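PDB 3C6V: probable tautomerase/dehalogenase AU4130 from Aspergillus fumigatus Af293, which is of unknown function but probably acts as a tautomerase or dehalogenase, forming a trimer of the oxalocrotonate tautomerase type. Local coordinates for residues Met22-Ile27 and Thr86-Ala91; Gln28-Thr33 and Pro80-Leu85; Leu55-Val60 and Arg154-Val159. One frame throughout, in Å; residues are numbered along the deposited sequence. Where two conformers were deposited one is given.

Contact 1 (Met22-Ile27 and Thr86-Ala91); sequences MPRWLI and TIYHLA
R24 and L26 are the hydrogen-bonded partners of Y88 and T86 in an antiparallel ladder, and within these two pairs each backbone N-H and C=O finds its complement. R24 N donates to Y88 O at 3.0 Å, and Y88 N returns a bond of 2.8 Å to R24 O. L26 N meets T86 O at 2.8 Å and almost straight, 176°, while T86 N bonds back to L26 O. W25 and I87 form the non-hydrogen-bonded pair; the backbone of W25 turns instead to Q61 and H63 of strand 61-66. I87 lies flat over one face of the W25 indole, with CG1 3.7 Å from the centroid of the six-membered ring and CG2 near NE1. That indole N-H is taken by the hydroxyl of Y50, also hydrogen-bonded to H89 NE2, so one phenol serves polar rings from both strands. P23 CB touches the edge of the H89 imidazole, 3.7 Å from CD2. P23 follows the start methionine, where tautomerases of this superfamily carry their catalytic proline, but here its nitrogen is in a cis peptide bond with M22. M22, present as selenomethionine, bends back over strand 82-90, its SE against L90 CD1 and its CE 3.3 Å from Y88 CB; its buried backbone N has no partner in the model. R24 CG stands anti to the backbone N (chi1 172°), and the chain then bends away to put NH2 in a salt bridge with E123 of the second subunit. The two strands lie at the centre of the sheet, flanked by strands 61-66 and 121-129, with helix 36-51 packed on the W25 and I87 face and the neighbouring subunits meeting the R24 and Y88 face.

Contact 2 (Gln28-Thr33 and Pro80-Leu85); sequences QHSPNT and PNFVAL
S30 and F82 interlock where the ladder of strands 24-29 and 82-90 runs out. The S30 hydroxyl lies between its own backbone N and carbonyl carbon, with chi1 only 36°, and from there OG accepts the backbone N-H of F82 at 2.9 Å. The same oxygen donates to T33 OG1, which in turn donates to P31 O from above the carbonyl plane, so a short relay of hydroxyls holds the turn in shape. F82 also takes up the crowded position (chi1 78°), which folds its ring back across the opposite segment: S30 N sits 3.5 Å above one face, displaced toward the rim, and H29 CA makes an off-centre CH-pi contact. S30 N also gives a long hydrogen bond, 3.3 Å, to F82 O. Q28 and A84 form the regular hydrogen-bonded pair just before this point. The two strands are the inner ones of the sheet, each the first strand of a beta-alpha-beta unit, as in the tautomerase fold, and the turn at S30-T33 leads from strand 24-29 toward helix 36-51. H29, in a non-hydrogen-bonded pair with V83, has its ring turned so that ND1 reaches S30 O at 3.0 Å, with that oxygen close to the imidazole plane, while its CB rests on V83 CG2. Q28 is extended beyond CG, and a water lies close to both its OE1 and A84 O. The T33 and N81 side chains pass at a slant, CG2 of T33 3.6 Å from N81 OD1. One water bridges P31 O and P80 O, another T33 O and N81 OD1, and N81 ND2 is held by K118 O. The F82 ring also meets H63 of the third subunit.

Contact 3 (Leu55-Val60 and Arg154-Val159); sequences LPAFYV and RENRPV. With SO4 (sulfate ion), chain E.
N156 OD1 accepts the backbone N-H of F58 at 3.0 Å, moderately bent at 146° and not far from the plane of the amide. The same oxygen lies in the plane of the F58 ring at its edge, 3.3 Å from CD1, with the amide turned steeply, 78°, to the ring. A water adds a second link, donating to N156 OD1 and accepting from A57 N. The F58 ring is wedged between backbone and side chains: R157 CA stands 3.5 Å above one face, Y59 CD1 lies over the opposite one, and P158 CD packs against F58 CE2 at 3.6 Å. P56 CD lies over the centre of one face of the Y59 ring. A chi1 of 81° swings the ring of F58 out toward the 154-159 segment. What positions the acceptor is the end of helix 147-155, where N156 is the first residue to leave helical geometry and does so with positive phi; its CG, anti to the backbone N, then carries the amide across to the 3-10 turn at A57-Y59. Farther out, the extended R157 chain leads away from F58 to a sulfate ion, probably from the crystallisation liquor. Both NH1 and NH2 bond to sulfate O1, the latter at 2.7 Å, and the backbone N of R160 also binds the ion. The contact thus joins the loop between helix 36-51 and strand 61-66 to the C-terminal tail, with W152 of helix 147-155 and I136 of strand 135-136 packing on both F58 and P158.

Contacts 1 and 2 are consecutive lengths of one antiparallel ladder between strands 24-29 and 82-90, touching where I27 CG2 meets V83 CG1 at 3.3 Å. Contact 1 is wholly buried near the centre of the chain and relies on regular backbone bonds and packed rings. At contact 2 strand 24-29 ends and strand 82-90 begins; past the last regular pair, a serine hydroxyl and bridging waters take over. Contact 3 is a surface contact of loops, with a single direct hydrogen bond across it, about 30 Å between centres from contact 2. It meets contact 1 at the other end of the sheet, where M22 and P23 pack against L55 and Y59. Contacts 1 and 2 both touch the third subunit.

Contact 1 (Met22-Ile27 and Thr86-Ala91)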
loop_
_atom_site.group_PDB
_atom_site.type_symbol
_atom_site.label_atom_id
_atom_site.label_comp_id
_atom_site.label_asym_id
_atom_site.label_seq_id
_atom_site.Cartn_x
_atom_site.Cartn_y
_atom_site.Cartn_z
HETATM N N MSE B 22 4.116 0.560 12.634
HETATM C CA MSE B 22 5.114 -0.552 12.633
HETATM C C MSE B 22 6.561 -0.095 12.770
HETATM O O MSE B 22 7.286 -0.603 13.650
HETATM C CB MSE B 22 4.953 -1.476 11.412
HETATM C CG MSE B 22 3.664 -2.315 11.407
HETATM SE SE MSE B 22 2.005 -1.298 10.895
HETATM C CE MSE B 22 2.498 -0.895 9.154
ATOM N N PRO B 23 6.998 0.887 11.950
ATOM C CA PRO B 23 6.386 1.515 10.774
ATOM C C PRO B 23 6.974 0.958 9.470
ATOM O O PRO B 23 8.100 0.422 9.467
ATOM C CB PRO B 23 6.828 2.962 10.923
ATOM C CG PRO B 23 8.259 2.806 11.453
ATOM C CD PRO B 23 8.260 1.566 12.316
ATOM N N ARG B 24 6.239 1.102 8.364
ATOM C CA ARG B 24 6.766 0.673 7.069
ATOM C C ARG B 24 6.627 1.853 6.109
ATOM O O ARG B 24 5.522 2.345 5.894
ATOM C CB ARG B 24 5.956 -0.533 6.561
ATOM C CG ARG B 24 6.286 -0.965 5.113
ATOM C CD ARG B 24 7.253 -2.124 5.050
ATOM N NE ARG B 24 6.826 -3.374 5.693
ATOM C CZ ARG B 24 6.029 -4.299 5.151
ATOM N NH1 ARG B 24 5.479 -4.121 3.956
ATOM N NH2 ARG B 24 5.761 -5.379 5.831
ATOM N N TRP B 25 7.737 2.340 5.566
ATOM C CA TRP B 25 7.694 3.469 4.633
ATOM C C TRP B 25 7.936 2.971 3.199
ATOM O O TRP B 25 8.883 2.225 2.950
ATOM C CB TRP B 25 8.742 4.532 4.984
ATOM C CG TRP B 25 8.451 5.347 6.266
ATOM C CD1 TRP B 25 8.070 4.879 7.511
ATOM C CD2 TRP B 25 8.565 6.767 6.389
ATOM N NE1 TRP B 25 7.959 5.940 8.391
ATOM C CE2 TRP B 25 8.242 7.103 7.727
ATOM C CE3 TRP B 25 8.902 7.783 5.492
ATOM C CZ2 TRP B 25 8.227 8.422 8.185
ATOM C CZ3 TRP B 25 8.912 9.093 5.938
ATOM C CH2 TRP B 25 8.584 9.404 7.295
ATOM N N LEU B 26 7.058 3.357 2.281
ATOM C CA LEU B 26 7.218 3.077 0.864
ATOM C C LEU B 26 7.438 4.401 0.164
ATOM O O LEU B 26 6.620 5.338 0.304
ATOM C CB LEU B 26 5.968 2.368 0.305
ATOM C CG LEU B 26 5.972 2.088 -1.213
ATOM C CD1 LEU B 26 7.141 1.095 -1.571
ATOM C CD2 LEU B 26 4.644 1.526 -1.650
ATOM N N ILE B 27 8.556 4.509 -0.546
ATOM C CA ILE B 27 8.941 5.801 -1.126
ATOM C C ILE B 27 9.147 5.601 -2.627
ATOM O O ILE B 27 10.158 5.024 -3.065
ATOM C CB ILE B 27 10.242 6.353 -0.458
ATOM C CG1 ILE B 27 10.028 6.490 1.067
ATOM C CG2 ILE B 27 10.610 7.737 -1.050
ATOM C CD1 ILE B 27 11.238 7.120 1.854
ATOM N N THR B 86 4.306 6.683 1.189
ATOM C CA THR B 86 3.213 6.010 1.905
ATOM C C THR B 86 3.775 5.490 3.226
ATOM O O THR B 86 4.747 4.709 3.218
ATOM C CB THR B 86 2.621 4.819 1.105
ATOM O OG1 THR B 86 2.256 5.254 -0.215
ATOM C CG2 THR B 86 1.344 4.275 1.813
ATOM N N ILE B 87 3.179 5.934 4.335
ATOM C CA ILE B 87 3.640 5.577 5.689
ATOM C C ILE B 87 2.630 4.639 6.352
ATOM O O ILE B 87 1.492 5.031 6.650
ATOM C CB ILE B 87 3.897 6.840 6.563
ATOM C CG1 ILE B 87 4.991 7.739 5.910
ATOM C CG2 ILE B 87 4.361 6.465 7.972
ATOM C CD1 ILE B 87 4.950 9.189 6.430
ATOM N N TYR B 88 3.030 3.397 6.584
ATOM C CA TYR B 88 2.097 2.431 7.175
ATOM C C TYR B 88 2.366 2.390 8.691
ATOM O O TYR B 88 3.504 2.133 9.110
ATOM C CB TYR B 88 2.328 1.056 6.560
ATOM C CG TYR B 88 1.999 0.954 5.095
ATOM C CD1 TYR B 88 2.971 1.190 4.119
ATOM C CD2 TYR B 88 0.726 0.558 4.678
ATOM C CE1 TYR B 88 2.662 1.096 2.776
ATOM C CE2 TYR B 88 0.420 0.440 3.330
ATOM C CZ TYR B 88 1.388 0.725 2.392
ATOM O OH TYR B 88 1.089 0.603 1.047
ATOM N N HIS B 89 1.329 2.680 9.474
ATOM C CA HIS B 89 1.391 2.736 10.917
ATOM C C HIS B 89 0.306 1.810 11.499
ATOM O O HIS B 89 -0.610 1.380 10.786
ATOM C CB HIS B 89 1.128 4.171 11.403
ATOM C CG HIS B 89 2.338 5.066 11.433
ATOM N ND1 HIS B 89 2.291 6.331 11.986
ATOM C CD2 HIS B 89 3.628 4.871 11.046
ATOM C CE1 HIS B 89 3.486 6.899 11.884
ATOM N NE2 HIS B 89 4.316 6.030 11.333
ATOM N N LEU B 90 0.418 1.551 12.799
ATOM C CA LEU B 90 -0.586 0.859 13.595
ATOM C C LEU B 90 -1.789 1.767 13.863
ATOM O O LEU B 90 -1.629 2.962 14.116
ATOM C CB LEU B 90 0.001 0.535 14.967
ATOM C CG LEU B 90 0.739 -0.760 15.331
ATOM C CD1 LEU B 90 0.627 -1.929 14.365
ATOM C CD2 LEU B 90 2.115 -0.535 15.951
ATOM N N ALA B 91 -2.983 1.188 13.857
ATOM C CA ALA B 91 -4.195 1.956 14.151
ATOM C C ALA B 91 -4.162 2.474 15.589
ATOM O O ALA B 91 -3.612 1.830 16.478
ATOM C CB ALA B 91 -5.440 1.102 13.917
#

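Contact 2 (Gln28-Thr33 and Pro80-Leu85)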
loop_
_atom_site.group_PDB
_atom_site.type_symbol
_atom_site.label_atom_id
_atom_site.label_comp_id
_atom_site.label_asym_id
_atom_site.label_seq_id
_atom_site.Cartn_x
_atom_site.Cartn_y
_atom_site.Cartn_z
ATOM N N GLN B 28 8.159 6.031 -3.390
ATOM C CA GLN B 28 8.205 5.987 -4.854
ATOM C C GLN B 28 8.783 7.315 -5.352
ATOM O O GLN B 28 8.513 8.355 -4.757
ATOM C CB GLN B 28 6.789 5.820 -5.401
ATOM C CG GLN B 28 6.204 4.411 -5.183
ATOM C CD GLN B 28 4.691 4.393 -5.283
ATOM O OE1 GLN B 28 3.999 4.668 -4.311
ATOM N NE2 GLN B 28 4.176 4.108 -6.458
ATOM N N HIS B 29 9.573 7.297 -6.436
ATOM C CA HIS B 29 10.256 8.533 -6.872
ATOM C C HIS B 29 10.670 8.430 -8.330
ATOM O O HIS B 29 10.829 7.311 -8.888
ATOM C CB HIS B 29 11.489 8.808 -5.986
ATOM C CG HIS B 29 12.511 7.706 -6.048
ATOM N ND1 HIS B 29 13.515 7.664 -7.000
ATOM C CD2 HIS B 29 12.668 6.596 -5.286
ATOM C CE1 HIS B 29 14.236 6.565 -6.830
ATOM N NE2 HIS B 29 13.750 5.906 -5.789
ATOM N N SER B 30 10.852 9.585 -8.965
ATOM C CA SER B 30 11.298 9.610 -10.374
ATOM C C SER B 30 12.772 9.231 -10.516
ATOM O O SER B 30 13.525 9.228 -9.537
ATOM C CB SER B 30 11.034 11.011 -10.975
ATOM O OG SER B 30 11.254 12.010 -9.968
ATOM N N PRO B 31 13.209 8.919 -11.751
ATOM C CA PRO B 31 14.641 8.661 -11.978
ATOM C C PRO B 31 15.494 9.903 -11.707
ATOM O O PRO B 31 15.012 11.060 -11.832
ATOM C CB PRO B 31 14.696 8.287 -13.472
ATOM C CG PRO B 31 13.282 7.827 -13.793
ATOM C CD PRO B 31 12.417 8.751 -12.987
ATOM N N ASN B 32 16.746 9.676 -11.339
ATOM C CA ASN B 32 17.702 10.795 -11.192
ATOM C C ASN B 32 17.172 11.867 -10.238
ATOM O O ASN B 32 17.317 13.077 -10.502
ATOM C CB ASN B 32 17.991 11.451 -12.557
ATOM C CG ASN B 32 18.537 10.473 -13.590
ATOM O OD1 ASN B 32 17.962 10.333 -14.669
ATOM N ND2 ASN B 32 19.648 9.809 -13.276
ATOM N N THR B 33 16.574 11.423 -9.131
ATOM C CA THR B 33 15.902 12.318 -8.206
ATOM C C THR B 33 16.494 12.284 -6.804
ATOM O O THR B 33 16.685 13.348 -6.167
ATOM C CB THR B 33 14.367 12.074 -8.245
ATOM O OG1 THR B 33 13.915 12.434 -9.564
ATOM C CG2 THR B 33 13.615 12.900 -7.191
ATOM N N PRO B 80 9.062 14.588 -13.598
ATOM C CA PRO B 80 10.441 14.098 -13.543
ATOM C C PRO B 80 11.175 14.360 -12.201
ATOM O O PRO B 80 12.353 14.033 -12.084
ATOM C CB PRO B 80 11.127 14.913 -14.642
ATOM C CG PRO B 80 10.478 16.311 -14.460
ATOM C CD PRO B 80 8.998 15.964 -14.132
ATOM N N ASN B 81 10.512 14.938 -11.199
ATOM C CA ASN B 81 11.237 15.318 -9.987
ATOM C C ASN B 81 10.358 15.264 -8.733
ATOM O O ASN B 81 10.194 16.272 -8.047
ATOM C CB ASN B 81 11.896 16.701 -10.160
ATOM C CG ASN B 81 12.992 16.956 -9.152
ATOM O OD1 ASN B 81 13.784 16.069 -8.839
ATOM N ND2 ASN B 81 13.035 18.180 -8.617
ATOM N N PHE B 82 9.817 14.081 -8.439
ATOM C CA PHE B 82 8.831 13.929 -7.349
ATOM C C PHE B 82 9.284 12.805 -6.410
ATOM O O PHE B 82 10.059 11.905 -6.809
ATOM C CB PHE B 82 7.422 13.583 -7.906
ATOM C CG PHE B 82 7.294 12.140 -8.295
ATOM C CD1 PHE B 82 7.630 11.721 -9.585
ATOM C CD2 PHE B 82 6.889 11.182 -7.356
ATOM C CE1 PHE B 82 7.544 10.369 -9.961
ATOM C CE2 PHE B 82 6.850 9.823 -7.718
ATOM C CZ PHE B 82 7.161 9.420 -9.015
ATOM N N VAL B 83 8.754 12.850 -5.195
ATOM C CA VAL B 83 8.815 11.743 -4.221
ATOM C C VAL B 83 7.417 11.588 -3.615
ATOM O O VAL B 83 6.851 12.556 -3.092
ATOM C CB VAL B 83 9.882 11.991 -3.095
ATOM C CG1 VAL B 83 9.934 10.825 -2.048
ATOM C CG2 VAL B 83 11.285 12.232 -3.695
ATOM N N ALA B 84 6.863 10.372 -3.710
ATOM C CA ALA B 84 5.552 10.052 -3.161
ATOM C C ALA B 84 5.735 9.038 -2.053
ATOM O O ALA B 84 6.250 7.934 -2.282
ATOM C CB ALA B 84 4.629 9.453 -4.258
ATOM N N LEU B 85 5.350 9.406 -0.838
ATOM C CA LEU B 85 5.578 8.534 0.300
ATOM C C LEU B 85 4.268 7.965 0.843
ATOM O O LEU B 85 3.254 8.677 0.937
ATOM C CB LEU B 85 6.321 9.278 1.410
ATOM C CG LEU B 85 7.672 9.912 1.047
ATOM C CD1 LEU B 85 7.493 11.385 0.579
ATOM C CD2 LEU B 85 8.528 9.920 2.324
HETATM O O HOH W 1 4.416 5.623 -1.962
HETATM O O HOH W 2 13.601 12.181 -13.823
HETATM O O HOH W 3 15.102 14.864 -11.550
HETATM O O HOH W 4 16.136 15.888 -7.511
#

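Contact 3 (Leu55-Val60 and Arg154-Val159)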
loop_
_atom_site.group_PDB
_atom_site.type_symbol
_atom_site.label_atom_id
_atom_site.label_comp_id
_atom_site.label_asym_id
_atom_site.label_seq_id
_atom_site.Cartn_x
_atom_site.Cartn_y
_atom_site.Cartn_z
ATOM N N LEU B 55 11.269 2.800 20.059
ATOM C CA LEU B 55 11.095 1.654 19.150
ATOM C C LEU B 55 12.428 0.967 18.909
ATOM O O LEU B 55 13.448 1.644 18.752
ATOM C CB LEU B 55 10.488 2.075 17.785
ATOM C CG LEU B 55 8.979 2.242 17.573
ATOM C CD1 LEU B 55 8.604 2.010 16.080
ATOM C CD2 LEU B 55 8.165 1.307 18.480
ATOM N N PRO B 56 12.434 -0.395 18.861
ATOM C CA PRO B 56 13.636 -1.074 18.411
ATOM C C PRO B 56 13.971 -0.615 16.986
ATOM O O PRO B 56 13.064 -0.506 16.133
ATOM C CB PRO B 56 13.223 -2.542 18.396
ATOM C CG PRO B 56 12.145 -2.634 19.443
ATOM C CD PRO B 56 11.375 -1.366 19.214
ATOM N N ALA B 57 15.257 -0.341 16.746
ATOM C CA ALA B 57 15.682 0.132 15.431
ATOM C C ALA B 57 15.195 -0.757 14.283
ATOM O O ALA B 57 14.723 -0.237 13.247
ATOM C CB ALA B 57 17.183 0.291 15.381
ATOM N N PHE B 58 15.285 -2.078 14.464
ATOM C CA PHE B 58 14.975 -3.024 13.366
ATOM C C PHE B 58 13.473 -3.005 12.957
ATOM O O PHE B 58 13.130 -3.574 11.937
ATOM C CB PHE B 58 15.429 -4.473 13.713
ATOM C CG PHE B 58 14.464 -5.235 14.608
ATOM C CD1 PHE B 58 14.447 -5.024 15.983
ATOM C CD2 PHE B 58 13.583 -6.185 14.063
ATOM C CE1 PHE B 58 13.544 -5.725 16.813
ATOM C CE2 PHE B 58 12.690 -6.873 14.868
ATOM C CZ PHE B 58 12.663 -6.653 16.234
ATOM N N TYR B 59 12.576 -2.396 13.752
ATOM C CA TYR B 59 11.171 -2.273 13.307
ATOM C C TYR B 59 11.062 -1.377 12.063
ATOM O O TYR B 59 10.094 -1.480 11.304
ATOM C CB TYR B 59 10.284 -1.606 14.375
ATOM C CG TYR B 59 9.869 -2.418 15.578
ATOM C CD1 TYR B 59 10.571 -3.565 15.967
ATOM C CD2 TYR B 59 8.786 -2.006 16.356
ATOM C CE1 TYR B 59 10.184 -4.291 17.111
ATOM C CE2 TYR B 59 8.407 -2.698 17.489
ATOM C CZ TYR B 59 9.110 -3.846 17.858
ATOM O OH TYR B 59 8.726 -4.505 18.978
ATOM N N VAL B 60 11.988 -0.440 11.911
ATOM C CA VAL B 60 11.796 0.621 10.913
ATOM C C VAL B 60 12.223 0.100 9.555
ATOM O O VAL B 60 13.388 -0.167 9.346
ATOM C CB VAL B 60 12.561 1.896 11.262
ATOM C CG1 VAL B 60 12.256 2.988 10.230
ATOM C CG2 VAL B 60 12.213 2.385 12.677
ATOM N N ARG B 154 17.062 -4.004 23.188
ATOM C CA ARG B 154 18.435 -4.366 23.579
ATOM C C ARG B 154 19.071 -5.342 22.627
ATOM O O ARG B 154 20.270 -5.252 22.334
ATOM C CB ARG B 154 18.455 -5.088 24.940
ATOM C CG ARG B 154 18.097 -4.274 26.111
ATOM C CD ARG B 154 18.615 -4.972 27.339
ATOM N NE ARG B 154 17.833 -6.133 27.788
ATOM C CZ ARG B 154 16.766 -6.066 28.584
ATOM N NH1 ARG B 154 16.285 -4.896 28.985
ATOM N NH2 ARG B 154 16.175 -7.187 28.978
ATOM N N GLU B 155 18.273 -6.332 22.233
ATOM C CA GLU B 155 18.708 -7.386 21.319
ATOM C C GLU B 155 18.597 -6.991 19.860
ATOM O O GLU B 155 19.213 -7.633 19.009
ATOM C CB GLU B 155 17.891 -8.662 21.552
ATOM C CG GLU B 155 18.021 -9.240 22.945
ATOM C CD GLU B 155 19.483 -9.612 23.313
ATOM O OE1 GLU B 155 20.355 -9.746 22.411
ATOM O OE2 GLU B 155 19.742 -9.764 24.519
ATOM N N ASN B 156 17.823 -5.935 19.592
ATOM C CA ASN B 156 17.536 -5.451 18.245
ATOM C C ASN B 156 17.108 -6.579 17.293
ATOM O O ASN B 156 17.581 -6.659 16.177
ATOM C CB ASN B 156 18.707 -4.629 17.653
ATOM C CG ASN B 156 18.266 -3.785 16.480
ATOM O OD1 ASN B 156 17.190 -3.197 16.520
ATOM N ND2 ASN B 156 19.072 -3.750 15.410
ATOM N N ARG B 157 16.223 -7.450 17.761
ATOM C CA ARG B 157 15.694 -8.579 16.972
ATOM C C ARG B 157 14.481 -9.153 17.716
ATOM O O ARG B 157 14.318 -8.874 18.911
ATOM C CB ARG B 157 16.756 -9.668 16.762
ATOM C CG ARG B 157 17.147 -10.444 18.048
ATOM C CD ARG B 157 18.252 -11.473 17.765
ATOM N NE ARG B 157 18.697 -12.150 18.983
ATOM C CZ ARG B 157 18.061 -13.177 19.556
ATOM N NH1 ARG B 157 16.939 -13.680 19.029
ATOM N NH2 ARG B 157 18.548 -13.711 20.662
ATOM N N PRO B 158 13.614 -9.929 17.015
ATOM C CA PRO B 158 12.512 -10.576 17.727
ATOM C C PRO B 158 12.996 -11.717 18.622
ATOM O O PRO B 158 13.747 -12.602 18.182
ATOM C CB PRO B 158 11.602 -11.122 16.599
ATOM C CG PRO B 158 12.127 -10.519 15.319
ATOM C CD PRO B 158 13.589 -10.250 15.570
ATOM N N VAL B 159 12.615 -11.640 19.891
ATOM C CA VAL B 159 13.063 -12.593 20.901
ATOM C C VAL B 159 11.825 -13.316 21.378
ATOM O O VAL B 159 10.821 -12.683 21.725
ATOM C CB VAL B 159 13.764 -11.877 22.071
ATOM C CG1 VAL B 159 14.340 -12.903 23.079
ATOM C CG2 VAL B 159 14.872 -10.978 21.556
HETATM S S SO4 E . 15.469 -16.282 21.014
HETATM O O1 SO4 E . 16.322 -15.141 21.333
HETATM O O2 SO4 E . 14.119 -15.844 20.665
HETATM O O3 SO4 E . 16.033 -17.011 19.882
HETATM O O4 SO4 E . 15.423 -17.143 22.194
HETATM O O HOH W 5 17.272 -1.452 19.025
#